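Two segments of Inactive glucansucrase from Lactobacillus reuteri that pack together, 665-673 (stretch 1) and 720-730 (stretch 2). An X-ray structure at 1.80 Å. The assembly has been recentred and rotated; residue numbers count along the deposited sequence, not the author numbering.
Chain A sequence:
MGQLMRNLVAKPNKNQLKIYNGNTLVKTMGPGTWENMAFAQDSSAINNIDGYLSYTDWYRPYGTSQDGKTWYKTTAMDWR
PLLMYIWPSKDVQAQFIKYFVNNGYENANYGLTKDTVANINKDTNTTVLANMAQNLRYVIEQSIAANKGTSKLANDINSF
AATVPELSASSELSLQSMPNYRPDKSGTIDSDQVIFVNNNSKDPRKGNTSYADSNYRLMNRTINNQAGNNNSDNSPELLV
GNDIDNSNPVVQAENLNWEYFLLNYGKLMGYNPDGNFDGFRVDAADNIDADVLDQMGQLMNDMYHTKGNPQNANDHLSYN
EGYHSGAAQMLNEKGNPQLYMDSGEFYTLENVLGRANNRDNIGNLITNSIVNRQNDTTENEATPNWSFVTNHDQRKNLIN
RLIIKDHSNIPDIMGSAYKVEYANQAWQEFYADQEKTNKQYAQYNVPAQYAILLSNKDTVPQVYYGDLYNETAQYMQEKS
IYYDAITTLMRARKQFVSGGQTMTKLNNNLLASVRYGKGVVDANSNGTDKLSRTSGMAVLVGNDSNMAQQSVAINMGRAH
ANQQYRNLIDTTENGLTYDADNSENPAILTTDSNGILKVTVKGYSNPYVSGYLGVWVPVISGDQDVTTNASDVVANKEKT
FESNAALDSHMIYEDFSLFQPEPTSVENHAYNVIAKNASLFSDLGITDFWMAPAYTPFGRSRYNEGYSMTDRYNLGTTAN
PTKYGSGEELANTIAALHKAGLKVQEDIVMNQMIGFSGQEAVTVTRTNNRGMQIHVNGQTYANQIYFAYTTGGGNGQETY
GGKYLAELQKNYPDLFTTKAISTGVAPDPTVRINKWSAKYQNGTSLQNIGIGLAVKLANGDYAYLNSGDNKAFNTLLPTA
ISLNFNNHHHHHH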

ATOM      1  N   SER A 665     -24.706   5.635   2.713  1.00 34.24           N
ATOM      2  CA  SER A 665     -25.402   6.808   2.206  1.00 36.34           C
ATOM      3  C   SER A 665     -24.380   7.864   1.800  1.00 38.17           C
ATOM      4  O   SER A 665     -23.181   7.722   2.077  1.00 34.54           O
ATOM      5  CB  SER A 665     -26.322   7.389   3.274  1.00 36.11           C
ATOM      6  OG  SER A 665     -25.573   7.900   4.365  1.00 35.91           O
ATOM      7  N   VAL A 666     -24.868   8.929   1.168  1.00 38.99           N
ATOM      8  CA  VAL A 666     -24.023  10.077   0.823  1.00 39.04           C
ATOM      9  C   VAL A 666     -23.528  10.777   2.097  1.00 37.58           C
ATOM     10  O   VAL A 666     -22.354  11.137   2.183  1.00 35.06           O
ATOM     11  CB  VAL A 666     -24.755  11.075  -0.123  1.00 38.02           C
ATOM     12  CG1 VAL A 666     -23.994  12.395  -0.254  1.00 37.15           C
ATOM     13  CG2 VAL A 666     -24.957  10.433  -1.490  1.00 38.97           C
ATOM     14  N   GLU A 667     -24.419  10.964   3.070  1.00 36.63           N
ATOM     15  CA  GLU A 667     -24.051  11.563   4.355  1.00 39.10           C
ATOM     16  C   GLU A 667     -22.899  10.807   5.044  1.00 36.48           C
ATOM     17  O   GLU A 667     -22.058  11.427   5.690  1.00 36.97           O
ATOM     18  CB  GLU A 667     -25.279  11.639   5.268  1.00 43.36           C
ATOM     19  CG  GLU A 667     -25.043  12.291   6.635  1.00 48.62           C
ATOM     20  CD  GLU A 667     -26.328  12.432   7.452  1.00 52.90           C
ATOM     21  OE1 GLU A 667     -27.361  12.837   6.881  1.00 56.86           O
ATOM     22  OE2 GLU A 667     -26.308  12.136   8.665  1.00 55.29           O
ATOM     23  N   ASN A 668     -22.861   9.483   4.881  1.00 35.58           N
ATOM     24  CA  ASN A 668     -21.836   8.624   5.503  1.00 34.56           C
ATOM     25  C   ASN A 668     -20.513   8.520   4.722  1.00 32.89           C
ATOM     26  O   ASN A 668     -19.599   7.821   5.170  1.00 29.39           O
ATOM     27  CB  ASN A 668     -22.395   7.213   5.775  1.00 34.31           C
ATOM     28  CG  ASN A 668     -23.330   7.162   6.976  1.00 36.07           C
ATOM     29  OD1 ASN A 668     -23.421   8.100   7.762  1.00 37.20           O
ATOM     30  ND2 ASN A 668     -24.035   6.051   7.119  1.00 38.61           N
ATOM     31  N   HIS A 669     -20.402   9.197   3.573  1.00 31.01           N
ATOM     32  CA  HIS A 669     -19.118   9.330   2.891  1.00 29.80           C
ATOM     33  C   HIS A 669     -18.115   9.915   3.873  1.00 28.48           C
ATOM     34  O   HIS A 669     -18.384  10.934   4.500  1.00 29.87           O
ATOM     35  CB  HIS A 669     -19.213  10.271   1.685  1.00 30.43           C
ATOM     36  CG  HIS A 669     -19.934   9.695   0.503  1.00 31.99           C
ATOM     37  ND1 HIS A 669     -19.975  10.335  -0.718  1.00 31.83           N
ATOM     38  CD2 HIS A 669     -20.639   8.549   0.350  1.00 32.02           C
ATOM     39  CE1 HIS A 669     -20.657   9.601  -1.577  1.00 32.54           C
ATOM     40  NE2 HIS A 669     -21.069   8.510  -0.953  1.00 33.86           N
ATOM     41  N   ALA A 670     -16.960   9.280   4.000  1.00 27.87           N
ATOM     42  CA  ALA A 670     -15.932   9.771   4.918  1.00 28.71           C
ATOM     43  C   ALA A 670     -15.637  11.260   4.683  1.00 27.53           C
ATOM     44  O   ALA A 670     -15.489  12.015   5.645  1.00 27.69           O
ATOM     45  CB  ALA A 670     -14.658   8.938   4.793  1.00 28.24           C
ATOM     46  N   TYR A 671     -15.606  11.693   3.416  1.00 27.52           N
ATOM     47  CA  TYR A 671     -15.319  13.099   3.122  1.00 26.75           C
ATOM     48  C   TYR A 671     -16.324  14.025   3.795  1.00 27.48           C
ATOM     49  O   TYR A 671     -15.934  15.024   4.397  1.00 28.54           O
ATOM     50  CB  TYR A 671     -15.243  13.372   1.608  1.00 27.40           C
ATOM     51  CG  TYR A 671     -14.069  12.712   0.870  1.00 26.21           C
ATOM     52  CD1 TYR A 671     -12.859  12.437   1.507  1.00 26.34           C
ATOM     53  CD2 TYR A 671     -14.191  12.348  -0.465  1.00 26.63           C
ATOM     54  CE1 TYR A 671     -11.815  11.811   0.841  1.00 25.29           C
ATOM     55  CE2 TYR A 671     -13.149  11.741  -1.145  1.00 27.31           C
ATOM     56  CZ  TYR A 671     -11.945  11.486  -0.480  1.00 25.47           C
ATOM     57  OH  TYR A 671     -10.910  10.877  -1.133  1.00 25.27           O
ATOM     58  N   ASN A 672     -17.604  13.666   3.748  1.00 27.01           N
ATOM     59  CA  ASN A 672     -18.647  14.496   4.358  1.00 28.69           C
ATOM     60  C   ASN A 672     -18.617  14.465   5.880  1.00 27.95           C
ATOM     61  O   ASN A 672     -18.793  15.501   6.534  1.00 27.63           O
ATOM     62  CB  ASN A 672     -20.028  14.109   3.808  1.00 29.08           C
ATOM     63  CG  ASN A 672     -20.139  14.366   2.305  1.00 30.18           C
ATOM     64  OD1 ASN A 672     -19.443  15.236   1.762  1.00 31.95           O
ATOM     65  ND2 ASN A 672     -20.970  13.597   1.625  1.00 30.16           N
ATOM     66  N   VAL A 673     -18.393  13.280   6.438  1.00 27.88           N
ATOM     67  CA  VAL A 673     -18.262  13.133   7.893  1.00 28.51           C
ATOM     68  C   VAL A 673     -17.056  13.938   8.399  1.00 26.70           C
ATOM     69  O   VAL A 673     -17.167  14.652   9.399  1.00 27.48           O
ATOM     70  CB  VAL A 673     -18.169  11.642   8.316  1.00 29.58           C
ATOM     71  CG1 VAL A 673     -17.990  11.518   9.827  1.00 29.61           C
ATOM     72  CG2 VAL A 673     -19.405  10.883   7.844  1.00 31.17           C
TER
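Stretch 2, residues 720-730: NPTKYGSGEEL

Each stretch is a loop that runs into the first turn of a helix. In stretch 1, a type I beta turn from Val 666 to His 669, closed by a hydrogen bond from His 669 N to Val 666 O (3.1 Å), leads directly to the helix that begins at Ala 670, with His 669 at the N-cap position. Stretch 2 travels further before its helix starts. Thr 722 N donates to Gly 725 O (2.9 Å), holding Thr 722 to Gly 725 in a tight bend, and Ser 726 then takes the N-cap position of the helix that begins at Gly 727. Ser 726 OG accepts from Glu 729 N (3.1 Å), a capping bond.

The bend and the following helical turn of stretch 2 lie against the helix start of stretch 1. The backbones come nearest where the CA atoms of Ala 670 and Tyr 724 are 5.0 Å apart and those of His 669 and Gly 725 5.3 Å apart. Around these pairs the register runs in reverse, until the chain of stretch 2 comes round to set Leu 730 beside Tyr 671, their CA atoms separated by 5.7 Å. One direct backbone hydrogen bond joins the stretches, from Tyr 671 N to Tyr 724 O (3.1 Å, nearly linear). Ala 670 N lies 3.3 Å from Tyr 724 O, but at a poor angle; it donates instead to water 1 (N to water O, 2.7 Å), which in turn donates to Lys 723 O (2.8 Å). The free amides at the start of one helix are thus met by carbonyls of the other stretch, one directly and one through water.

Gly 725 lies where the backbone leaves the bend, with phi/psi of 142/-163°. These angles alone call for glycine, and the surroundings leave no room either: its CA is 3.5 Å from both His 669 ND1 and Tyr 671 CD2, and an ideal CB would clash with that ring carbon and with Glu 729 OE1.

Tyr 671 has the largest area covered by the other stretch. Its ring is held between two CH-pi contacts, with Tyr 724 CB 3.6 Å and Leu 730 CB 3.9 Å from the ring centroid on opposite faces. At the far end of the side chain, water 2 accepts from both Tyr 671 OH and Thr 722 OG1, each oxygen 2.7 Å from the water O. The Tyr 724 ring turns an edge to Ala 670, with CD1 4.3 Å from Ala 670 CB.

The Glu 729 carboxylate accepts both direct hydrogen bonds donated by side chains across the contact. Its OE1 accepts from His 669 ND1 (2.8 Å), near the plane of the imidazole, and also from Ser 726 N (3.0 Å), so one carboxylate oxygen ties the helix start of its own stretch to the N-cap residue of the other. Its OE2 accepts from Asn 672 ND2 (2.9 Å). That same ND2 donates to Val 666 O (2.9 Å), linking the carboxylate to the beta turn, while water 3 bridges Asn 672 OD1 (2.8 Å from the water O) and Glu 729 O (2.9 Å).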

ATOM      1  N   ASN A 720     -19.860   8.081  -9.582  1.00 35.91           N
ATOM      2  CA  ASN A 720     -18.946   6.992  -9.266  1.00 36.16           C
ATOM      3  C   ASN A 720     -17.947   7.443  -8.181  1.00 34.42           C
ATOM      4  O   ASN A 720     -16.783   7.678  -8.474  1.00 32.37           O
ATOM      5  CB  ASN A 720     -18.215   6.517 -10.528  1.00 38.54           C
ATOM      6  CG  ASN A 720     -19.155   5.890 -11.543  1.00 45.21           C
ATOM      7  OD1 ASN A 720     -19.323   4.671 -11.571  1.00 49.13           O
ATOM      8  ND2 ASN A 720     -19.785   6.719 -12.373  1.00 46.15           N
ATOM      9  N   PRO A 721     -18.414   7.591  -6.927  1.00 33.57           N
ATOM     10  CA  PRO A 721     -17.466   7.942  -5.858  1.00 32.18           C
ATOM     11  C   PRO A 721     -16.454   6.822  -5.573  1.00 32.05           C
ATOM     12  O   PRO A 721     -16.670   5.668  -5.956  1.00 30.66           O
ATOM     13  CB  PRO A 721     -18.371   8.186  -4.643  1.00 32.31           C
ATOM     14  CG  PRO A 721     -19.599   7.385  -4.914  1.00 34.91           C
ATOM     15  CD  PRO A 721     -19.780   7.389  -6.409  1.00 34.86           C
ATOM     16  N   THR A 722     -15.339   7.170  -4.923  1.00 30.57           N
ATOM     17  CA  THR A 722     -14.426   6.162  -4.393  1.00 30.04           C
ATOM     18  C   THR A 722     -15.079   5.680  -3.097  1.00 30.46           C
ATOM     19  O   THR A 722     -16.202   6.091  -2.789  1.00 31.43           O
ATOM     20  CB  THR A 722     -13.029   6.759  -4.122  1.00 28.61           C
ATOM     21  OG1 THR A 722     -13.122   7.717  -3.060  1.00 27.13           O
ATOM     22  CG2 THR A 722     -12.482   7.424  -5.400  1.00 27.98           C
ATOM     23  N   LYS A 723     -14.405   4.833  -2.325  1.00 29.69           N
ATOM     24  CA  LYS A 723     -14.927   4.480  -1.006  1.00 29.36           C
ATOM     25  C   LYS A 723     -15.246   5.738  -0.191  1.00 29.48           C
ATOM     26  O   LYS A 723     -16.254   5.778   0.522  1.00 29.49           O
ATOM     27  CB  LYS A 723     -13.950   3.584  -0.222  1.00 30.52           C
ATOM     28  CG  LYS A 723     -14.559   3.012   1.065  1.00 30.78           C
ATOM     29  CD  LYS A 723     -13.546   2.291   1.949  1.00 30.36           C
ATOM     30  CE  LYS A 723     -13.155   0.934   1.381  1.00 31.01           C
ATOM     31  NZ  LYS A 723     -12.255   0.201   2.309  1.00 31.27           N
ATOM     32  N   TYR A 724     -14.397   6.765  -0.324  1.00 28.04           N
ATOM     33  CA  TYR A 724     -14.398   7.928   0.576  1.00 27.56           C
ATOM     34  C   TYR A 724     -15.384   9.013   0.150  1.00 27.72           C
ATOM     35  O   TYR A 724     -15.843   9.806   0.986  1.00 28.52           O
ATOM     36  CB  TYR A 724     -12.962   8.493   0.698  1.00 26.08           C
ATOM     37  CG  TYR A 724     -11.953   7.396   0.987  1.00 24.78           C
ATOM     38  CD1 TYR A 724     -11.924   6.765   2.227  1.00 23.99           C
ATOM     39  CD2 TYR A 724     -11.086   6.938  -0.003  1.00 24.34           C
ATOM     40  CE1 TYR A 724     -11.032   5.728   2.497  1.00 23.37           C
ATOM     41  CE2 TYR A 724     -10.178   5.914   0.251  1.00 24.71           C
ATOM     42  CZ  TYR A 724     -10.152   5.312   1.514  1.00 24.05           C
ATOM     43  OH  TYR A 724      -9.278   4.281   1.756  1.00 23.30           O
ATOM     44  N   GLY A 725     -15.696   9.051  -1.148  1.00 27.80           N
ATOM     45  CA  GLY A 725     -16.592  10.059  -1.729  1.00 27.67           C
ATOM     46  C   GLY A 725     -16.127  10.515  -3.106  1.00 27.17           C
ATOM     47  O   GLY A 725     -15.362   9.816  -3.777  1.00 26.18           O
ATOM     48  N   SER A 726     -16.665  11.659  -3.535  1.00 27.51           N
ATOM     49  CA  SER A 726     -16.337  12.291  -4.821  1.00 28.02           C
ATOM     50  C   SER A 726     -15.187  13.292  -4.665  1.00 27.86           C
ATOM     51  O   SER A 726     -14.847  13.719  -3.551  1.00 27.91           O
ATOM     52  CB  SER A 726     -17.559  13.026  -5.370  1.00 27.63           C
ATOM     53  OG  SER A 726     -17.951  14.087  -4.508  1.00 26.91           O
ATOM     54  N   GLY A 727     -14.633  13.686  -5.808  1.00 28.53           N
ATOM     55  CA  GLY A 727     -13.599  14.703  -5.865  1.00 28.11           C
ATOM     56  C   GLY A 727     -14.091  16.051  -5.368  1.00 29.73           C
ATOM     57  O   GLY A 727     -13.343  16.780  -4.699  1.00 27.15           O
ATOM     58  N   GLU A 728     -15.344  16.385  -5.695  1.00 29.08           N
ATOM     59  CA  GLU A 728     -15.954  17.638  -5.234  1.00 31.20           C
ATOM     60  C   GLU A 728     -16.052  17.648  -3.712  1.00 29.01           C
ATOM     61  O   GLU A 728     -15.764  18.651  -3.061  1.00 28.23           O
ATOM     62  CB  GLU A 728     -17.370  17.841  -5.806  1.00 34.00           C
ATOM     63  CG  GLU A 728     -17.757  19.279  -5.938  1.00 38.83           C
ATOM     64  CD  GLU A 728     -19.138  19.467  -6.547  1.00 46.13           C
ATOM     65  OE1 GLU A 728     -19.400  18.974  -7.670  1.00 49.02           O
ATOM     66  OE2 GLU A 728     -19.960  20.116  -5.894  1.00 48.29           O
ATOM     67  N   GLU A 729     -16.489  16.527  -3.155  1.00 28.87           N
ATOM     68  CA  GLU A 729     -16.561  16.372  -1.696  1.00 27.62           C
ATOM     69  C   GLU A 729     -15.164  16.498  -1.051  1.00 27.81           C
ATOM     70  O   GLU A 729     -14.993  17.240  -0.086  1.00 26.46           O
ATOM     71  CB  GLU A 729     -17.223  15.044  -1.341  1.00 28.56           C
ATOM     72  CG  GLU A 729     -18.741  15.051  -1.510  1.00 29.20           C
ATOM     73  CD  GLU A 729     -19.374  13.677  -1.425  1.00 29.74           C
ATOM     74  OE1 GLU A 729     -18.641  12.654  -1.499  1.00 27.25           O
ATOM     75  OE2 GLU A 729     -20.625  13.611  -1.300  1.00 28.86           O
ATOM     76  N   LEU A 730     -14.176  15.809  -1.627  1.00 28.28           N
ATOM     77  CA  LEU A 730     -12.785  15.902  -1.172  1.00 27.56           C
ATOM     78  C   LEU A 730     -12.302  17.360  -1.093  1.00 27.69           C
ATOM     79  O   LEU A 730     -11.761  17.792  -0.067  1.00 26.38           O
ATOM     80  CB  LEU A 730     -11.850  15.094  -2.080  1.00 27.47           C
ATOM     81  CG  LEU A 730     -10.335  15.205  -1.812  1.00 27.54           C
ATOM     82  CD1 LEU A 730      -9.993  14.849  -0.374  1.00 27.30           C
ATOM     83  CD2 LEU A 730      -9.558  14.308  -2.755  1.00 26.45           C
TER
HETATM   84  O   HOH W   1     -16.720   6.769   3.112  1.00 31.21           O
HETATM   85  O   HOH W   2     -11.512   9.837  -3.542  1.00 23.05           O
HETATM   86  O   HOH W   3     -17.326  17.007   1.653  1.00 35.33           O